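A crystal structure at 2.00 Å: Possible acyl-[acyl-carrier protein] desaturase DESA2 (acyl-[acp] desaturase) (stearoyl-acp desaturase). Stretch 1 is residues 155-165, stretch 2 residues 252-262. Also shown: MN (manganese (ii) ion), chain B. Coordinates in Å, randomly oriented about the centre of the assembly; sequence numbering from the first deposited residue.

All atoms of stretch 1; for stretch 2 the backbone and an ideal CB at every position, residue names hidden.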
# COMPACT_ATOMS: atom_id res chain seq x y z
N MET A 155 -6.99 4.37 -7.31
CA MET A 155 -6.43 4.59 -6.02
C MET A 155 -7.23 3.91 -4.90
O MET A 155 -6.62 3.38 -3.95
CB MET A 155 -6.29 6.06 -5.72
CG MET A 155 -5.24 6.77 -6.54
SD MET A 155 -3.60 6.02 -6.47
CE MET A 155 -3.28 6.30 -4.66
N ALA A 156 -8.55 3.84 -5.02
CA ALA A 156 -9.32 3.18 -4.00
C ALA A 156 -9.01 1.70 -3.94
O ALA A 156 -8.85 1.11 -2.83
CB ALA A 156 -10.87 3.44 -4.23
N PHE A 157 -8.93 1.06 -5.10
CA PHE A 157 -8.63 -0.34 -5.14
C PHE A 157 -7.18 -0.62 -4.68
O PHE A 157 -6.91 -1.62 -4.06
CB PHE A 157 -8.79 -0.87 -6.54
CG PHE A 157 -10.16 -1.25 -6.89
CD1 PHE A 157 -10.73 -2.38 -6.36
CD2 PHE A 157 -10.90 -0.49 -7.84
CE1 PHE A 157 -12.01 -2.77 -6.70
CE2 PHE A 157 -12.23 -0.88 -8.19
CZ PHE A 157 -12.77 -2.01 -7.61
N TYR A 158 -6.27 0.23 -5.13
CA TYR A 158 -4.86 0.05 -4.91
C TYR A 158 -4.54 0.23 -3.40
O TYR A 158 -3.82 -0.59 -2.84
CB TYR A 158 -4.05 1.05 -5.78
CG TYR A 158 -2.54 0.96 -5.57
CD1 TYR A 158 -1.81 -0.02 -6.22
CD2 TYR A 158 -1.87 1.82 -4.71
CE1 TYR A 158 -0.42 -0.14 -6.06
CE2 TYR A 158 -0.47 1.71 -4.54
CZ TYR A 158 0.24 0.71 -5.20
OH TYR A 158 1.61 0.55 -5.08
N GLU A 159 -5.13 1.22 -2.76
CA GLU A 159 -5.05 1.34 -1.32
C GLU A 159 -5.70 0.19 -0.59
O GLU A 159 -5.19 -0.23 0.44
CB GLU A 159 -5.59 2.68 -0.82
CG GLU A 159 -4.78 3.84 -1.33
CD GLU A 159 -3.44 3.91 -0.55
OE1 GLU A 159 -3.18 2.98 0.29
OE2 GLU A 159 -2.70 4.87 -0.70
N ARG A 160 -6.78 -0.38 -1.11
CA ARG A 160 -7.36 -1.52 -0.45
C ARG A 160 -6.41 -2.74 -0.56
O ARG A 160 -6.27 -3.46 0.37
CB ARG A 160 -8.72 -1.88 -1.05
CG ARG A 160 -9.44 -3.02 -0.27
CD ARG A 160 -10.89 -3.21 -0.70
NE ARG A 160 -11.66 -4.03 0.23
CZ ARG A 160 -12.54 -3.62 1.13
NH1 ARG A 160 -12.81 -2.34 1.31
NH2 ARG A 160 -13.13 -4.54 1.88
N CYS A 161 -5.80 -2.93 -1.72
CA CYS A 161 -4.74 -3.93 -1.88
C CYS A 161 -3.63 -3.74 -0.82
O CYS A 161 -3.25 -4.71 -0.18
CB CYS A 161 -4.09 -3.90 -3.26
SG CYS A 161 -5.23 -4.30 -4.59
N GLY A 162 -3.14 -2.51 -0.68
CA GLY A 162 -2.19 -2.14 0.37
C GLY A 162 -2.64 -2.54 1.75
O GLY A 162 -1.85 -3.05 2.54
N ALA A 163 -3.91 -2.26 2.06
CA ALA A 163 -4.45 -2.51 3.39
C ALA A 163 -4.54 -4.02 3.70
O ALA A 163 -4.13 -4.41 4.78
CB ALA A 163 -5.78 -1.84 3.55
N VAL A 164 -5.00 -4.82 2.73
CA VAL A 164 -5.08 -6.27 2.85
C VAL A 164 -3.67 -6.93 2.95
O VAL A 164 -3.38 -7.71 3.86
CB VAL A 164 -5.86 -6.84 1.68
CG1 VAL A 164 -5.82 -8.36 1.66
CG2 VAL A 164 -7.37 -6.34 1.76
N PHE A 165 -2.79 -6.55 2.03
CA PHE A 165 -1.38 -6.95 2.07
C PHE A 165 -0.74 -6.71 3.42
O PHE A 165 -0.19 -7.65 3.99
CB PHE A 165 -0.63 -6.25 0.92
CG PHE A 165 0.78 -6.71 0.67
CD1 PHE A 165 1.11 -7.40 -0.48
CD2 PHE A 165 1.81 -6.37 1.58
CE1 PHE A 165 2.44 -7.80 -0.76
CE2 PHE A 165 3.13 -6.72 1.31
CZ PHE A 165 3.44 -7.48 0.14
N UNK A 252 -11.03 -11.70 -4.00
CA UNK A 252 -11.93 -11.38 -2.92
C UNK A 252 -12.02 -9.85 -2.62
O UNK A 252 -13.13 -9.34 -2.44
CB UNK A 252 -11.48 -12.14 -1.67
N UNK A 253 -10.90 -9.13 -2.51
CA UNK A 253 -10.99 -7.70 -2.09
C UNK A 253 -11.70 -6.88 -3.19
O UNK A 253 -12.37 -5.93 -2.88
CB UNK A 253 -9.60 -7.12 -1.82
N UNK A 254 -11.53 -7.26 -4.45
CA UNK A 254 -12.23 -6.59 -5.52
C UNK A 254 -13.77 -6.74 -5.35
O UNK A 254 -14.49 -5.79 -5.50
CB UNK A 254 -11.77 -7.15 -6.87
N UNK A 255 -14.23 -7.96 -5.12
CA UNK A 255 -15.63 -8.22 -4.76
C UNK A 255 -16.10 -7.44 -3.54
O UNK A 255 -17.14 -6.81 -3.59
CB UNK A 255 -15.83 -9.72 -4.50
N UNK A 256 -15.34 -7.45 -2.46
CA UNK A 256 -15.67 -6.67 -1.28
C UNK A 256 -15.74 -5.15 -1.54
O UNK A 256 -16.56 -4.48 -0.94
CB UNK A 256 -14.64 -6.96 -0.19
N UNK A 257 -14.87 -4.61 -2.36
CA UNK A 257 -14.86 -3.18 -2.58
C UNK A 257 -16.10 -2.78 -3.40
O UNK A 257 -16.74 -1.77 -3.13
CB UNK A 257 -13.57 -2.75 -3.29
N UNK A 258 -16.44 -3.58 -4.38
CA UNK A 258 -17.64 -3.32 -5.22
C UNK A 258 -18.88 -3.36 -4.34
O UNK A 258 -19.72 -2.47 -4.40
CB UNK A 258 -17.76 -4.34 -6.35
N UNK A 259 -18.93 -4.38 -3.48
CA UNK A 259 -20.01 -4.60 -2.54
C UNK A 259 -20.15 -3.43 -1.58
O UNK A 259 -21.27 -2.94 -1.36
CB UNK A 259 -19.78 -5.90 -1.76
N UNK A 260 -19.02 -2.95 -1.04
CA UNK A 260 -19.00 -1.86 -0.09
C UNK A 260 -19.49 -0.53 -0.72
O UNK A 260 -19.93 0.34 0.02
CB UNK A 260 -17.58 -1.70 0.46
N UNK A 261 -19.36 -0.36 -2.04
CA UNK A 261 -20.00 0.76 -2.78
C UNK A 261 -21.49 0.54 -3.08
O UNK A 261 -22.11 1.36 -3.74
CB UNK A 261 -19.26 0.99 -4.10
N UNK A 262 -22.04 -0.61 -2.71
CA UNK A 262 -23.45 -0.86 -2.87
C UNK A 262 -23.73 -1.36 -4.27
O UNK A 262 -24.87 -1.38 -4.73
CB UNK A 262 -24.26 0.40 -2.57
MN MN B . -1.33 4.07 1.07

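Stretch 1 is helical throughout, and stretch 2 is helical from 252 to 260. The two axes approach to 10.3 Å, with their N-to-C directions 126° apart. No direct hydrogen bond joins the two stretches, so packing and one water carry the contact.

Position 252 has nothing of stretch 1 within 5.5 Å of its ideal CB. The visible atoms set little limit, and many residues would suit. It is Q252. Its side chain turns to position 256, one turn on.

Position 253 points toward stretch 1. Its ideal CB lies 4.2 Å from R160 NE and 4.3 Å from V164 CG2, above a hollow formed by F157, R160, C161 and V164. A medium apolar side chain, such as leucine, isoleucine or methionine, would fill it. The residue is L253, and it sits as a knob in that hole. CD2 is 3.8 Å from C161 CA and 4.0 Å from V164 CG2, and CD1 is 3.9 Å from C161 SG.

Position 254 points sideways, with its ideal CB 4.4 Å from F157 CE1. The aromatic ring favours an apolar neighbour, branched or not. I254 meets it, with CG2 4.0 Å from F157 CE1.

Position 255 points away from stretch 1, which gives no guide. It is S255.

Position 256 points sideways, with its ideal CB 3.5 Å from R160 NH2. The positive charge suggests an acidic or polar residue, although a small one would also fit. D256 is found. Its OD1 accepts from Q252 NE2 at 3.0 Å. Its OD2 is 4.3 Å from R160 NH2, beyond a salt bridge. Water 1 fills the gap: it accepts from R160 NH2 at 3.1 Å and donates to D256 OD2 at 2.7 Å.

Position 257 points toward stretch 1. Its ideal CB is 3.8 Å from both R160 CD and F157 CE1. Aliphatic carbon suits this site, and the nearby guanidinium argues against a second positive charge. Even so, the residue is R257. Its CG makes an off-centre CH-pi contact, 4.1 Å from the F157 ring centroid. Its NH1 is 3.6 Å from R160 NH1, a close pair of like charges, and both atoms are hydrogen-bonded elsewhere in the structure.

Position 258 points sideways, beyond close reach of its CB. A medium or larger apolar side chain could extend to F157. I258 does, with CG1 4.4 Å from F157 CZ, at the ring edge.

Position 259 is out of reach, so many residues would do. It is T259, whose OG1 donates to S255 O at 2.8 Å.

Position 260 points toward stretch 1, but its ideal CB is 4.9 Å from R160 NH1. Small or polar residues suit. A260 makes no contact with stretch 1.

Position 261 points sideways, with no close neighbour at its CB. Only a long side chain could reach A156 and F157, and an aromatic would suit them. W261 turns its edge to the F157 face, planes at 82°, and its CZ2 is 3.7 Å from A156 CB.

Position 262 has phi 85°, which favours glycine. G262 closes a Schellman motif, its N bonded to T259 O at 2.8 Å.

Stretch 2, residues 252-262: QLISDRITAWG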
# COMPACT_ATOMS: atom_id res chain seq x y z
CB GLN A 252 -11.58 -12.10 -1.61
CG GLN A 252 -12.72 -12.20 -0.59
CD GLN A 252 -14.02 -12.73 -1.23
OE1 GLN A 252 -14.03 -13.85 -1.71
NE2 GLN A 252 -15.09 -11.89 -1.28
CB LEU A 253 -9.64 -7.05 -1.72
CG LEU A 253 -8.60 -6.80 -2.80
CD1 LEU A 253 -8.83 -5.45 -3.49
CD2 LEU A 253 -7.17 -6.86 -2.21
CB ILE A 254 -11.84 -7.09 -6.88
CG1 ILE A 254 -10.43 -6.66 -7.25
CG2 ILE A 254 -12.80 -6.48 -7.97
CD1 ILE A 254 -9.81 -7.56 -8.39
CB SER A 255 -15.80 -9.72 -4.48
OG SER A 255 -17.14 -10.05 -4.20
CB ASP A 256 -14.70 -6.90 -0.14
CG ASP A 256 -14.55 -8.37 0.29
OD1 ASP A 256 -15.47 -9.19 0.05
OD2 ASP A 256 -13.51 -8.74 0.90
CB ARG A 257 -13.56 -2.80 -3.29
CG ARG A 257 -13.39 -1.36 -3.62
CD ARG A 257 -13.32 -0.53 -2.42
NE ARG A 257 -14.63 0.03 -2.09
CZ ARG A 257 -14.88 0.67 -0.99
NH1 ARG A 257 -13.92 0.84 -0.07
NH2 ARG A 257 -16.08 1.18 -0.80
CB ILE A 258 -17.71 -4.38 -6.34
CG1 ILE A 258 -16.65 -4.07 -7.37
CG2 ILE A 258 -19.13 -4.42 -7.01
CD1 ILE A 258 -16.37 -5.17 -8.31
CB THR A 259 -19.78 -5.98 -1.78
OG1 THR A 259 -19.78 -7.07 -2.73
CG2 THR A 259 -20.88 -6.31 -0.78
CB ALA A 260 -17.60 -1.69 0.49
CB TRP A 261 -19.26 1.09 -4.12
CG TRP A 261 -17.99 1.93 -3.91
CD1 TRP A 261 -17.85 3.02 -3.12
CD2 TRP A 261 -16.74 1.71 -4.53
NE1 TRP A 261 -16.56 3.50 -3.18
CE2 TRP A 261 -15.86 2.71 -4.07
CE3 TRP A 261 -16.27 0.77 -5.44
CZ2 TRP A 261 -14.54 2.75 -4.44
CZ3 TRP A 261 -15.00 0.83 -5.85
CH2 TRP A 261 -14.12 1.82 -5.35
O HOH W 1 -11.42 -7.10 1.23
O HOH W 2 -0.51 2.81 -0.49
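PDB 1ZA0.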